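PDB 1XP4: D-alanyl-D-alanine carboxypeptidase from Streptococcus pneumoniae R6, which probably removes C-terminal D-alanyl residues from peptidoglycan precursors, as a serine-type D-Ala-D-Ala carboxypeptidase of the peptidase S11 family. Local coordinates for residues T47-Y52 and K182-V187; I190-S195 and G219-K224; M126-L131 and T140-T145. All blocks are in the same frame, centred on the assembly; numbering follows the deposited sequence.

How the contacts relate
Contact 1 lies between the other two, its centre about 14 Å from that of contact 2 and about 15 Å from that of contact 3, whereas the centres of contacts 2 and 3 are about 24 Å apart and their nearest atoms about 7 Å. Helix segment 47-52 reaches both neighbours: Tyr52 OH packs on Ile190 CD1 of contact 2, and Thr47 OG1 probably hydrogen-bonds Thr144 O of contact 3, 2.8 Å away. The helix also carries Lys44, the predicted proton acceptor, whose side chain is about 5 Å from that of Val48 and about 7 Å from that of Thr144; contact 2 holds Lys224, predicted to bind substrate, so all three border the probable active site.

Contact 1: residues T47-Y52 and K182-V187; sequences TVYLVY and KKYPQV
Three tyrosines, Tyr49 and Tyr52 from helix 44-57 and Tyr184 just past the end of helix 170-183, form an aromatic cluster that carries most of this buried contact. Tyr49 and Tyr184 make a T-shaped pair: the centroids are 5.2 Å apart, the planes stand at 72°, and Tyr184 directs its edge, CE2 foremost, over one face of Tyr49. Tyr49 gets there with CG anti to its backbone N (chi1 -171°). The Tyr52 and Tyr184 planes are only 20° apart, but the rings are slid past each other and barely overlap; what covers the Tyr184 face is the Tyr52 methylene, a CH-pi contact with CB 3.4 Å from the ring centroid and almost on its normal. The opposite face carries Lys183 CG toward the rim.

Apolar packing extends the patch: Val187 crosses Tyr52 at about a right angle, with Val187 CG2, anti to its backbone N, 3.7 Å from Tyr52 CE2, and Val48 CG1 meets the same methyl at 4.2 Å. Lys183 CG, anti to its backbone N, lies 3.6 Å from Tyr49 OH, and the bend at chi2 then leads the chain away.

No hydrogen bond crosses between the segments; Gln186 NE2 merely abuts Tyr52 CD1 at 3.4 Å, the amide nearly perpendicular to the ring. Glu56 of helix 44-57 hydrogen-bonds Tyr184 OH through OE1 and forms a salt bridge with Lys183 NZ through OE2.

Cohesion thus probably rests on dispersion and the electrostatics of the T-shaped and CH-pi contacts; packing on both faces and at the edge sets the Tyr184 ring, and Glu56 ties down its hydroxyl.

Contact 2: residues I190-S195 and G219-K224; sequences ITKKPS and GFDGLK
Ile190, at the start of the segment, turns its side-chain end away from strand 220-228 and packs on Leu101 and Val102 of helix 93-103. Thr191 makes the central link. Its CB points toward the strand, and chi1 of 61° sets OG1 between the backbone N and the carbonyl carbon, from where the hydroxyl donates to Asp221 O at 2.6 Å. The donor lies in the carbonyl plane, and the C=O...OG1 angle of 149° shows an approach somewhat off the C=O axis. The methyl CG2 stands 3.4 Å from Leu223 O.

Lys192 runs beside Asp221, with CG 3.8 Å from Asp221 CB. Its chain, extended up to a bend at chi4, leaves NZ 4.3 Å from Asp221 OD2, beyond a salt bridge. A water closes the gap, accepting from NZ at 3.1 Å and donating to OD2 at 3.2 Å. Asp221 OD1 forms a salt bridge with Arg245, so the negative charge is probably stabilised by Arg245 directly and by Lys192 through the water.

Lys193 points away from the strand and forms a salt bridge with Glu98. The strand is irregular: a cis peptide precedes Leu223, and Leu223 with Lys224 opposite Val236 form a classic beta bulge. It is an edge strand of the five-stranded antiparallel sheet of the beta-lactamase clan fold, and Lys224, predicted to bind substrate, begins a Lys-Thr-Gly sequence consistent with the family's KTG motif.

Contact 3: residues M126-L131 and T140-T145; sequences MMRAKL and TVVNTT
The guanidinium of Arg128 meets the loop at its edge: Val141 O sits in the plane of the group, 3° out of it, and is gripped side-on by two nitrogens. NE donates at 2.9 Å and NH2 at 2.8 Å to this one oxygen, with N-H...O angles of 145° and 146°, so each bond is moderately bent, as sharing a single acceptor requires. Both donors also lie in the carbonyl plane. Val142 CG1 stands at the same edge, nearer to NH2, and outside the two segments Tyr157 has a cation-pi interaction with the group. The side chain reaches the loop because it is extended from CG to NE, with CG anti to the carbonyl carbon. The paired bonds fix the rotation of the guanidinium and supply two donors to a carbonyl on a loop without regular strand or helix bonding.

Beside this polar grip lies the apolar part. Val141 presents its two methyls to two helix residues one turn apart: CG1 meets Met127 CE at 3.4 Å and CG2 meets Leu131 CD1 at 3.8 Å, both crossing obliquely. Met127 is a selenomethionine whose chain bends at chi3, carrying CE toward Val141 CG1 and Asn143 O while SE lies 3.7 Å from Thr144 CG2. The Thr144 hydroxyl is turned to Glu120, while Asn143 OD1 hydrogen-bonds Gly146 N and its ND2 Asn149 OD1.

Here the loop following helix 120-133 folds back along that helix, within the helical part of the penicillin-recognising fold. It continues to Thr145, whose carbonyl oxygen hydrogen-bonds Lys44 NZ, so this packing belongs to the surroundings of the predicted SxxK active site.

Contact 1: residues T47-Y52 and K182-V187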
ATOM      1  N   THR A  47      -0.814   5.114   9.937  1.00 17.22           N
ATOM      2  CA  THR A  47      -1.567   4.939  11.181  1.00 16.65           C
ATOM      3  C   THR A  47      -2.217   3.567  11.258  1.00 16.64           C
ATOM      4  O   THR A  47      -2.035   2.819  12.221  1.00 16.97           O
ATOM      5  CB  THR A  47      -2.683   5.996  11.311  1.00 16.72           C
ATOM      6  OG1 THR A  47      -2.099   7.303  11.418  1.00 19.18           O
ATOM      7  CG2 THR A  47      -3.538   5.718  12.536  1.00 10.44           C
ATOM      8  N   VAL A  48      -2.980   3.253  10.222  1.00 16.35           N
ATOM      9  CA  VAL A  48      -3.694   1.992  10.122  1.00 18.09           C
ATOM     10  C   VAL A  48      -2.774   0.766  10.143  1.00 19.57           C
ATOM     11  O   VAL A  48      -3.197  -0.324  10.549  1.00 19.54           O
ATOM     12  CB  VAL A  48      -4.577   2.011   8.844  1.00 18.28           C
ATOM     13  CG1 VAL A  48      -4.853   0.609   8.357  1.00 20.86           C
ATOM     14  CG2 VAL A  48      -5.891   2.729   9.144  1.00 17.94           C
ATOM     15  N   TYR A  49      -1.519   0.935   9.720  1.00 19.79           N
ATOM     16  CA  TYR A  49      -0.572  -0.179   9.722  1.00 16.52           C
ATOM     17  C   TYR A  49      -0.213  -0.553  11.148  1.00 16.34           C
ATOM     18  O   TYR A  49      -0.052  -1.724  11.466  1.00 18.79           O
ATOM     19  CB  TYR A  49       0.720   0.173   8.992  1.00 15.87           C
ATOM     20  CG  TYR A  49       1.628  -1.019   8.782  1.00 15.99           C
ATOM     21  CD1 TYR A  49       1.475  -1.845   7.666  1.00 18.33           C
ATOM     22  CD2 TYR A  49       2.633  -1.331   9.699  1.00 17.47           C
ATOM     23  CE1 TYR A  49       2.305  -2.951   7.459  1.00 19.16           C
ATOM     24  CE2 TYR A  49       3.471  -2.441   9.505  1.00 19.50           C
ATOM     25  CZ  TYR A  49       3.301  -3.244   8.379  1.00 19.93           C
ATOM     26  OH  TYR A  49       4.131  -4.322   8.153  1.00 18.77           O
ATOM     27  N   LEU A  50      -0.071   0.442  12.013  1.00 14.17           N
ATOM     28  CA  LEU A  50       0.270   0.140  13.391  1.00 14.76           C
ATOM     29  C   LEU A  50      -0.916  -0.510  14.104  1.00 14.69           C
ATOM     30  O   LEU A  50      -0.742  -1.302  15.037  1.00 15.46           O
ATOM     31  CB  LEU A  50       0.723   1.416  14.107  1.00 13.45           C
ATOM     32  CG  LEU A  50       1.981   2.072  13.512  1.00 12.99           C
ATOM     33  CD1 LEU A  50       2.320   3.337  14.279  1.00  9.39           C
ATOM     34  CD2 LEU A  50       3.153   1.097  13.566  1.00  9.88           C
ATOM     35  N   VAL A  51      -2.121  -0.190  13.640  1.00 14.35           N
ATOM     36  CA  VAL A  51      -3.347  -0.734  14.212  1.00 13.95           C
ATOM     37  C   VAL A  51      -3.490  -2.219  13.901  1.00 15.60           C
ATOM     38  O   VAL A  51      -3.867  -3.011  14.770  1.00 16.62           O
ATOM     39  CB  VAL A  51      -4.587  -0.009  13.670  1.00 14.19           C
ATOM     40  CG1 VAL A  51      -5.832  -0.588  14.302  1.00 14.57           C
ATOM     41  CG2 VAL A  51      -4.492   1.481  13.957  1.00 13.16           C
ATOM     42  N   TYR A  52      -3.207  -2.596  12.657  1.00 15.56           N
ATOM     43  CA  TYR A  52      -3.283  -4.002  12.272  1.00 16.56           C
ATOM     44  C   TYR A  52      -2.163  -4.756  12.980  1.00 17.04           C
ATOM     45  O   TYR A  52      -2.320  -5.921  13.354  1.00 19.09           O
ATOM     46  CB  TYR A  52      -3.149  -4.163  10.752  1.00 15.99           C
ATOM     47  CG  TYR A  52      -4.448  -3.964   9.998  1.00 14.83           C
ATOM     48  CD1 TYR A  52      -5.461  -4.918  10.054  1.00 15.72           C
ATOM     49  CD2 TYR A  52      -4.679  -2.810   9.254  1.00 13.28           C
ATOM     50  CE1 TYR A  52      -6.678  -4.727   9.383  1.00 13.73           C
ATOM     51  CE2 TYR A  52      -5.888  -2.609   8.586  1.00 13.01           C
ATOM     52  CZ  TYR A  52      -6.879  -3.571   8.656  1.00 12.91           C
ATOM     53  OH  TYR A  52      -8.072  -3.377   8.005  1.00 16.22           O
ATOM     54  N   LYS A 182       0.410  -5.745   1.212  1.00 16.24           N
ATOM     55  CA  LYS A 182       1.078  -7.040   1.209  1.00 16.49           C
ATOM     56  C   LYS A 182       1.043  -7.761   2.548  1.00 17.85           C
ATOM     57  O   LYS A 182       0.893  -8.978   2.588  1.00 20.22           O
ATOM     58  CB  LYS A 182       2.526  -6.875   0.765  1.00 15.73           C
ATOM     59  CG  LYS A 182       2.801  -7.404  -0.622  1.00 15.51           C
ATOM     60  CD  LYS A 182       4.165  -6.957  -1.083  1.00 18.42           C
ATOM     61  CE  LYS A 182       4.619  -7.773  -2.264  1.00 20.09           C
ATOM     62  NZ  LYS A 182       4.735  -9.201  -1.876  1.00 22.09           N
ATOM     63  N   LYS A 183       1.180  -7.011   3.638  1.00 18.65           N
ATOM     64  CA  LYS A 183       1.182  -7.581   4.984  1.00 20.01           C
ATOM     65  C   LYS A 183      -0.218  -7.752   5.596  1.00 22.02           C
ATOM     66  O   LYS A 183      -0.456  -8.684   6.375  1.00 23.53           O
ATOM     67  CB  LYS A 183       2.055  -6.714   5.894  1.00 20.02           C
ATOM     68  CG  LYS A 183       2.083  -7.115   7.357  1.00 20.33           C
ATOM     69  CD  LYS A 183       2.663  -8.488   7.554  1.00 22.40           C
ATOM     70  CE  LYS A 183       2.706  -8.849   9.028  1.00 24.39           C
ATOM     71  NZ  LYS A 183       3.031 -10.296   9.235  1.00 30.12           N
ATOM     72  N   TYR A 184      -1.138  -6.858   5.241  1.00 21.99           N
ATOM     73  CA  TYR A 184      -2.507  -6.904   5.747  1.00 19.91           C
ATOM     74  C   TYR A 184      -3.509  -6.739   4.606  1.00 19.17           C
ATOM     75  O   TYR A 184      -4.172  -5.710   4.475  1.00 19.86           O
ATOM     76  CB  TYR A 184      -2.716  -5.812   6.803  1.00 19.43           C
ATOM     77  CG  TYR A 184      -1.776  -5.939   7.983  1.00 21.47           C
ATOM     78  CD1 TYR A 184      -1.932  -6.964   8.920  1.00 20.02           C
ATOM     79  CD2 TYR A 184      -0.695  -5.065   8.135  1.00 20.48           C
ATOM     80  CE1 TYR A 184      -1.034  -7.118   9.975  1.00 19.31           C
ATOM     81  CE2 TYR A 184       0.205  -5.209   9.184  1.00 18.75           C
ATOM     82  CZ  TYR A 184       0.032  -6.240  10.097  1.00 19.30           C
ATOM     83  OH  TYR A 184       0.943  -6.407  11.114  1.00 19.68           O
ATOM     84  N   PRO A 185      -3.629  -7.765   3.758  1.00 18.32           N
ATOM     85  CA  PRO A 185      -4.553  -7.736   2.623  1.00 18.19           C
ATOM     86  C   PRO A 185      -5.981  -7.436   3.068  1.00 17.82           C
ATOM     87  O   PRO A 185      -6.794  -6.979   2.265  1.00 17.86           O
ATOM     88  CB  PRO A 185      -4.435  -9.143   2.047  1.00 16.12           C
ATOM     89  CG  PRO A 185      -3.056  -9.543   2.411  1.00 18.01           C
ATOM     90  CD  PRO A 185      -2.925  -9.053   3.821  1.00 17.37           C
ATOM     91  N   GLN A 186      -6.273  -7.706   4.344  1.00 15.67           N
ATOM     92  CA  GLN A 186      -7.603  -7.483   4.917  1.00 16.19           C
ATOM     93  C   GLN A 186      -8.073  -6.045   4.756  1.00 15.76           C
ATOM     94  O   GLN A 186      -9.250  -5.792   4.514  1.00 12.84           O
ATOM     95  CB  GLN A 186      -7.618  -7.802   6.417  1.00 16.17           C
ATOM     96  CG  GLN A 186      -6.821  -9.014   6.821  1.00 21.57           C
ATOM     97  CD  GLN A 186      -5.455  -8.658   7.365  1.00 21.81           C
ATOM     98  OE1 GLN A 186      -4.432  -9.046   6.804  1.00 25.88           O
ATOM     99  NE2 GLN A 186      -5.431  -7.924   8.470  1.00 21.44           N
ATOM    100  N   VAL A 187      -7.143  -5.108   4.914  1.00 13.91           N
ATOM    101  CA  VAL A 187      -7.450  -3.692   4.814  1.00 12.40           C
ATOM    102  C   VAL A 187      -8.264  -3.373   3.571  1.00 12.36           C
ATOM    103  O   VAL A 187      -9.064  -2.444   3.564  1.00 11.19           O
ATOM    104  CB  VAL A 187      -6.157  -2.849   4.825  1.00 13.21           C
ATOM    105  CG1 VAL A 187      -5.398  -2.998   3.506  1.00 11.54           C
ATOM    106  CG2 VAL A 187      -6.499  -1.407   5.117  1.00 13.93           C
TER

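Contact 2: residues I190-S195 and G219-K224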
ATOM      1  N   ILE A 190     -11.991  -3.197   3.646  1.00 15.27           N
ATOM      2  CA  ILE A 190     -12.595  -2.007   4.215  1.00 15.89           C
ATOM      3  C   ILE A 190     -12.616  -0.905   3.154  1.00 18.18           C
ATOM      4  O   ILE A 190     -13.688  -0.479   2.735  1.00 22.01           O
ATOM      5  CB  ILE A 190     -11.821  -1.514   5.466  1.00 15.27           C
ATOM      6  CG1 ILE A 190     -11.835  -2.592   6.554  1.00  8.10           C
ATOM      7  CG2 ILE A 190     -12.455  -0.233   5.991  1.00 14.04           C
ATOM      8  CD1 ILE A 190     -10.983  -2.272   7.744  1.00  5.15           C
ATOM      9  N   THR A 191     -11.435  -0.471   2.705  1.00 18.15           N
ATOM     10  CA  THR A 191     -11.308   0.594   1.700  1.00 17.95           C
ATOM     11  C   THR A 191     -12.247   0.363   0.512  1.00 17.90           C
ATOM     12  O   THR A 191     -12.759   1.301  -0.107  1.00 15.93           O
ATOM     13  CB  THR A 191      -9.837   0.705   1.187  1.00 18.56           C
ATOM     14  OG1 THR A 191      -9.442  -0.527   0.568  1.00 19.16           O
ATOM     15  CG2 THR A 191      -8.888   1.005   2.340  1.00 15.78           C
ATOM     16  N   LYS A 192     -12.461  -0.910   0.223  1.00 18.05           N
ATOM     17  CA  LYS A 192     -13.322  -1.387  -0.849  1.00 19.02           C
ATOM     18  C   LYS A 192     -14.761  -0.851  -0.711  1.00 18.56           C
ATOM     19  O   LYS A 192     -15.339  -0.348  -1.668  1.00 20.66           O
ATOM     20  CB  LYS A 192     -13.315  -2.920  -0.787  1.00 19.92           C
ATOM     21  CG  LYS A 192     -13.933  -3.688  -1.928  1.00 19.52           C
ATOM     22  CD  LYS A 192     -13.832  -5.182  -1.601  1.00 22.62           C
ATOM     23  CE  LYS A 192     -14.257  -6.085  -2.762  1.00 25.15           C
ATOM     24  NZ  LYS A 192     -13.311  -6.057  -3.913  1.00 23.66           N
ATOM     25  N   LYS A 193     -15.333  -0.957   0.484  1.00 15.19           N
ATOM     26  CA  LYS A 193     -16.700  -0.511   0.726  1.00 15.88           C
ATOM     27  C   LYS A 193     -17.020   0.927   0.327  1.00 17.28           C
ATOM     28  O   LYS A 193     -16.367   1.866   0.772  1.00 19.89           O
ATOM     29  CB  LYS A 193     -17.041  -0.675   2.203  1.00 15.14           C
ATOM     30  CG  LYS A 193     -16.906  -2.072   2.725  1.00 14.37           C
ATOM     31  CD  LYS A 193     -17.209  -2.103   4.207  1.00 18.53           C
ATOM     32  CE  LYS A 193     -17.044  -3.502   4.768  1.00 19.48           C
ATOM     33  NZ  LYS A 193     -17.247  -3.493   6.233  1.00 24.11           N
ATOM     34  N   PRO A 194     -18.043   1.118  -0.517  1.00 17.62           N
ATOM     35  CA  PRO A 194     -18.426   2.469  -0.944  1.00 16.76           C
ATOM     36  C   PRO A 194     -19.240   3.177   0.141  1.00 16.45           C
ATOM     37  O   PRO A 194     -19.464   4.386   0.089  1.00 16.62           O
ATOM     38  CB  PRO A 194     -19.219   2.210  -2.217  1.00 16.60           C
ATOM     39  CG  PRO A 194     -19.825   0.870  -1.962  1.00 16.17           C
ATOM     40  CD  PRO A 194     -18.701   0.098  -1.349  1.00 15.43           C
ATOM     41  N   SER A 195     -19.683   2.402   1.124  1.00 17.73           N
ATOM     42  CA  SER A 195     -20.445   2.919   2.265  1.00 19.05           C
ATOM     43  C   SER A 195     -20.511   1.809   3.302  1.00 20.36           C
ATOM     44  O   SER A 195     -20.495   0.625   2.962  1.00 21.07           O
ATOM     45  CB  SER A 195     -21.870   3.370   1.869  1.00 17.62           C
ATOM     46  OG  SER A 195     -22.746   2.294   1.572  1.00 16.83           O
ATOM     47  N   GLY A 219     -12.374  -2.520 -11.072  1.00 16.86           N
ATOM     48  CA  GLY A 219     -11.156  -3.086 -10.520  1.00 15.80           C
ATOM     49  C   GLY A 219     -10.690  -2.456  -9.220  1.00 15.28           C
ATOM     50  O   GLY A 219     -10.096  -3.120  -8.373  1.00 14.97           O
ATOM     51  N   PHE A 220     -10.978  -1.175  -9.052  1.00 15.03           N
ATOM     52  CA  PHE A 220     -10.509  -0.425  -7.884  1.00 17.17           C
ATOM     53  C   PHE A 220     -11.103  -1.016  -6.598  1.00 17.75           C
ATOM     54  O   PHE A 220     -12.086  -1.749  -6.605  1.00 20.77           O
ATOM     55  CB  PHE A 220     -10.916   1.058  -8.058  1.00 16.82           C
ATOM     56  CG  PHE A 220      -9.786   1.885  -8.621  1.00 17.58           C
ATOM     57  CD1 PHE A 220      -9.652   2.018  -9.993  1.00 18.01           C
ATOM     58  CD2 PHE A 220      -8.782   2.387  -7.801  1.00 14.71           C
ATOM     59  CE1 PHE A 220      -8.493   2.551 -10.535  1.00 18.24           C
ATOM     60  CE2 PHE A 220      -7.640   2.941  -8.360  1.00 13.10           C
ATOM     61  CZ  PHE A 220      -7.481   3.006  -9.729  1.00 14.87           C
ATOM     62  N   ASP A 221     -10.393  -0.755  -5.480  1.00 16.41           N
ATOM     63  CA  ASP A 221     -10.861  -1.132  -4.130  1.00 19.21           C
ATOM     64  C   ASP A 221      -9.993  -0.459  -3.052  1.00 21.24           C
ATOM     65  O   ASP A 221      -9.907  -0.913  -1.928  1.00 18.72           O
ATOM     66  CB  ASP A 221     -10.865  -2.656  -3.942  1.00 20.08           C
ATOM     67  CG  ASP A 221      -9.563  -3.291  -4.414  1.00 22.99           C
ATOM     68  OD1 ASP A 221      -8.768  -2.617  -5.050  1.00 26.34           O
ATOM     69  OD2 ASP A 221      -9.360  -4.470  -4.158  1.00 24.45           O
ATOM     70  N   GLY A 222      -9.286   0.604  -3.464  1.00 20.00           N
ATOM     71  CA  GLY A 222      -8.527   1.397  -2.478  1.00 20.00           C
ATOM     72  C   GLY A 222      -8.016   2.699  -3.099  1.00 20.00           C
ATOM     73  O   GLY A 222      -8.199   2.946  -4.271  1.00 20.00           O
ATOM     74  N   LEU A 223      -7.322   3.544  -2.292  1.00 19.97           N
ATOM     75  CA  LEU A 223      -6.813   3.127  -0.987  1.00 15.21           C
ATOM     76  C   LEU A 223      -7.040   4.185   0.094  1.00 14.72           C
ATOM     77  O   LEU A 223      -7.365   3.878   1.228  1.00 13.42           O
ATOM     78  CB  LEU A 223      -5.306   2.904  -1.139  1.00 11.84           C
ATOM     79  CG  LEU A 223      -4.701   2.136   0.041  1.00  9.25           C
ATOM     80  CD1 LEU A 223      -5.269   0.720   0.167  1.00  7.38           C
ATOM     81  CD2 LEU A 223      -3.184   1.976  -0.075  1.00  9.56           C
ATOM     82  N   LYS A 224      -6.791   5.457  -0.288  1.00 12.90           N
ATOM     83  CA  LYS A 224      -6.957   6.572   0.657  1.00 12.94           C
ATOM     84  C   LYS A 224      -6.833   7.951  -0.011  1.00 12.52           C
ATOM     85  O   LYS A 224      -5.847   8.270  -0.644  1.00 16.25           O
ATOM     86  CB  LYS A 224      -5.905   6.494   1.764  1.00 11.69           C
ATOM     87  CG  LYS A 224      -6.273   7.400   2.942  1.00 13.80           C
ATOM     88  CD  LYS A 224      -7.530   6.948   3.668  1.00 14.09           C
ATOM     89  CE  LYS A 224      -8.148   8.073   4.508  1.00 15.03           C
ATOM     90  NZ  LYS A 224      -8.392   9.211   3.632  1.00 18.15           N
TER
HETATM   91  O   HOH W   1     -10.630  -7.000  -2.681  1.00 18.18           O

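Contact 3: residues M126-L131 and T140-T145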
HETATM    1  N   MSE A 126       6.089   6.134  17.119  1.00 17.99           N
HETATM    2  CA  MSE A 126       5.975   4.786  16.595  1.00 18.85           C
HETATM    3  C   MSE A 126       5.959   4.836  15.075  1.00 21.14           C
HETATM    4  O   MSE A 126       6.615   4.024  14.415  1.00 23.73           O
HETATM    5  CB  MSE A 126       4.703   4.105  17.110  1.00 20.52           C
HETATM    6  CG  MSE A 126       4.823   3.538  18.516  1.00 21.46           C
HETATM    7 SE   MSE A 126       3.202   2.719  19.183  1.00 29.50          SE
HETATM    8  CE  MSE A 126       2.956   1.380  17.817  1.00 25.50           C
HETATM    9  N   MSE A 127       5.221   5.783  14.502  1.00 20.54           N
HETATM   10  CA  MSE A 127       5.186   5.850  13.051  1.00 20.61           C
HETATM   11  C   MSE A 127       6.504   6.371  12.482  1.00 19.53           C
HETATM   12  O   MSE A 127       6.858   6.069  11.337  1.00 20.20           O
HETATM   13  CB  MSE A 127       3.967   6.657  12.545  1.00 20.50           C
HETATM   14  CG  MSE A 127       3.464   7.785  13.425  1.00 21.08           C
HETATM   15 SE   MSE A 127       1.615   8.354  13.034  1.00 22.14          SE
HETATM   16  CE  MSE A 127       1.765   8.751  11.146  1.00 22.58           C
ATOM     17  N   ARG A 128       7.250   7.129  13.280  1.00 16.96           N
ATOM     18  CA  ARG A 128       8.543   7.622  12.817  1.00 14.48           C
ATOM     19  C   ARG A 128       9.505   6.442  12.762  1.00 13.35           C
ATOM     20  O   ARG A 128      10.340   6.340  11.865  1.00 13.13           O
ATOM     21  CB  ARG A 128       9.106   8.684  13.764  1.00 10.66           C
ATOM     22  CG  ARG A 128       8.369   9.992  13.723  1.00 15.40           C
ATOM     23  CD  ARG A 128       8.980  11.026  14.646  1.00 15.35           C
ATOM     24  NE  ARG A 128       8.283  12.305  14.537  1.00 19.83           N
ATOM     25  CZ  ARG A 128       8.639  13.409  15.187  1.00 20.53           C
ATOM     26  NH1 ARG A 128       9.689  13.387  15.996  1.00 20.87           N
ATOM     27  NH2 ARG A 128       7.948  14.535  15.031  1.00 18.67           N
ATOM     28  N   ALA A 129       9.373   5.547  13.733  1.00 12.26           N
ATOM     29  CA  ALA A 129      10.240   4.388  13.809  1.00 14.09           C
ATOM     30  C   ALA A 129       9.921   3.422  12.692  1.00 16.97           C
ATOM     31  O   ALA A 129      10.825   2.933  12.009  1.00 18.93           O
ATOM     32  CB  ALA A 129      10.080   3.704  15.148  1.00 11.35           C
ATOM     33  N   LYS A 130       8.631   3.151  12.513  1.00 18.78           N
ATOM     34  CA  LYS A 130       8.170   2.237  11.477  1.00 18.80           C
ATOM     35  C   LYS A 130       8.660   2.677  10.098  1.00 20.04           C
ATOM     36  O   LYS A 130       9.115   1.858   9.301  1.00 21.67           O
ATOM     37  CB  LYS A 130       6.643   2.162  11.492  1.00 19.96           C
ATOM     38  CG  LYS A 130       6.057   1.233  10.445  1.00 23.56           C
ATOM     39  CD  LYS A 130       6.612  -0.190  10.558  1.00 28.08           C
ATOM     40  CE  LYS A 130       6.159  -0.905  11.833  1.00 28.87           C
ATOM     41  NZ  LYS A 130       6.563  -2.349  11.831  1.00 29.40           N
ATOM     42  N   LEU A 131       8.568   3.969   9.806  1.00 20.42           N
ATOM     43  CA  LEU A 131       9.028   4.447   8.516  1.00 20.16           C
ATOM     44  C   LEU A 131      10.523   4.169   8.344  1.00 20.70           C
ATOM     45  O   LEU A 131      10.965   3.785   7.261  1.00 21.80           O
ATOM     46  CB  LEU A 131       8.739   5.947   8.357  1.00 19.55           C
ATOM     47  CG  LEU A 131       7.271   6.379   8.207  1.00 17.33           C
ATOM     48  CD1 LEU A 131       7.210   7.877   7.956  1.00 15.97           C
ATOM     49  CD2 LEU A 131       6.615   5.647   7.053  1.00 14.99           C
ATOM     50  N   THR A 140       8.445  13.371   7.388  1.00 22.49           N
ATOM     51  CA  THR A 140       8.199  14.341   8.445  1.00 21.66           C
ATOM     52  C   THR A 140       6.825  14.029   9.005  1.00 21.07           C
ATOM     53  O   THR A 140       5.815  14.306   8.356  1.00 22.58           O
ATOM     54  CB  THR A 140       8.164  15.772   7.911  1.00 22.68           C
ATOM     55  OG1 THR A 140       9.456  16.124   7.403  1.00 22.68           O
ATOM     56  CG2 THR A 140       7.758  16.737   9.020  1.00 17.88           C
ATOM     57  N   VAL A 141       6.783  13.452  10.201  1.00 18.56           N
ATOM     58  CA  VAL A 141       5.512  13.101  10.815  1.00 17.23           C
ATOM     59  C   VAL A 141       5.331  13.785  12.156  1.00 16.11           C
ATOM     60  O   VAL A 141       6.118  13.592  13.081  1.00 15.92           O
ATOM     61  CB  VAL A 141       5.384  11.566  11.026  1.00 19.62           C
ATOM     62  CG1 VAL A 141       3.990  11.222  11.569  1.00 16.43           C
ATOM     63  CG2 VAL A 141       5.657  10.831   9.716  1.00 16.22           C
ATOM     64  N   VAL A 142       4.276  14.581  12.254  1.00 16.18           N
ATOM     65  CA  VAL A 142       3.975  15.290  13.484  1.00 15.46           C
ATOM     66  C   VAL A 142       2.632  14.854  14.079  1.00 18.03           C
ATOM     67  O   VAL A 142       2.389  15.044  15.276  1.00 18.00           O
ATOM     68  CB  VAL A 142       3.985  16.815  13.253  1.00 15.17           C
ATOM     69  CG1 VAL A 142       5.399  17.255  12.908  1.00 11.10           C
ATOM     70  CG2 VAL A 142       3.003  17.200  12.129  1.00 10.38           C
ATOM     71  N   ASN A 143       1.759  14.281  13.249  1.00 16.68           N
ATOM     72  CA  ASN A 143       0.470  13.801  13.734  1.00 18.11           C
ATOM     73  C   ASN A 143       0.007  12.551  13.012  1.00 17.62           C
ATOM     74  O   ASN A 143       0.580  12.156  11.999  1.00 17.78           O
ATOM     75  CB  ASN A 143      -0.617  14.889  13.670  1.00 20.40           C
ATOM     76  CG  ASN A 143      -0.682  15.598  12.332  1.00 23.91           C
ATOM     77  OD1 ASN A 143      -0.943  14.990  11.297  1.00 27.13           O
ATOM     78  ND2 ASN A 143      -0.456  16.904  12.355  1.00 26.53           N
ATOM     79  N   THR A 144      -1.035  11.934  13.549  1.00 16.26           N
ATOM     80  CA  THR A 144      -1.567  10.700  13.000  1.00 14.96           C
ATOM     81  C   THR A 144      -2.691  10.881  12.009  1.00 14.12           C
ATOM     82  O   THR A 144      -3.148   9.909  11.425  1.00 14.56           O
ATOM     83  CB  THR A 144      -2.120   9.816  14.107  1.00 15.40           C
ATOM     84  OG1 THR A 144      -3.278  10.444  14.673  1.00 17.03           O
ATOM     85  CG2 THR A 144      -1.090   9.628  15.190  1.00 17.05           C
ATOM     86  N   THR A 145      -3.142  12.110  11.814  1.00 17.00           N
ATOM     87  CA  THR A 145      -4.266  12.354  10.916  1.00 18.18           C
ATOM     88  C   THR A 145      -3.928  12.874   9.533  1.00 18.48           C
ATOM     89  O   THR A 145      -4.458  12.389   8.540  1.00 21.49           O
ATOM     90  CB  THR A 145      -5.266  13.323  11.563  1.00 17.79           C
ATOM     91  OG1 THR A 145      -4.615  14.569  11.823  1.00 21.42           O
ATOM     92  CG2 THR A 145      -5.774  12.762  12.880  1.00 18.73           C
TER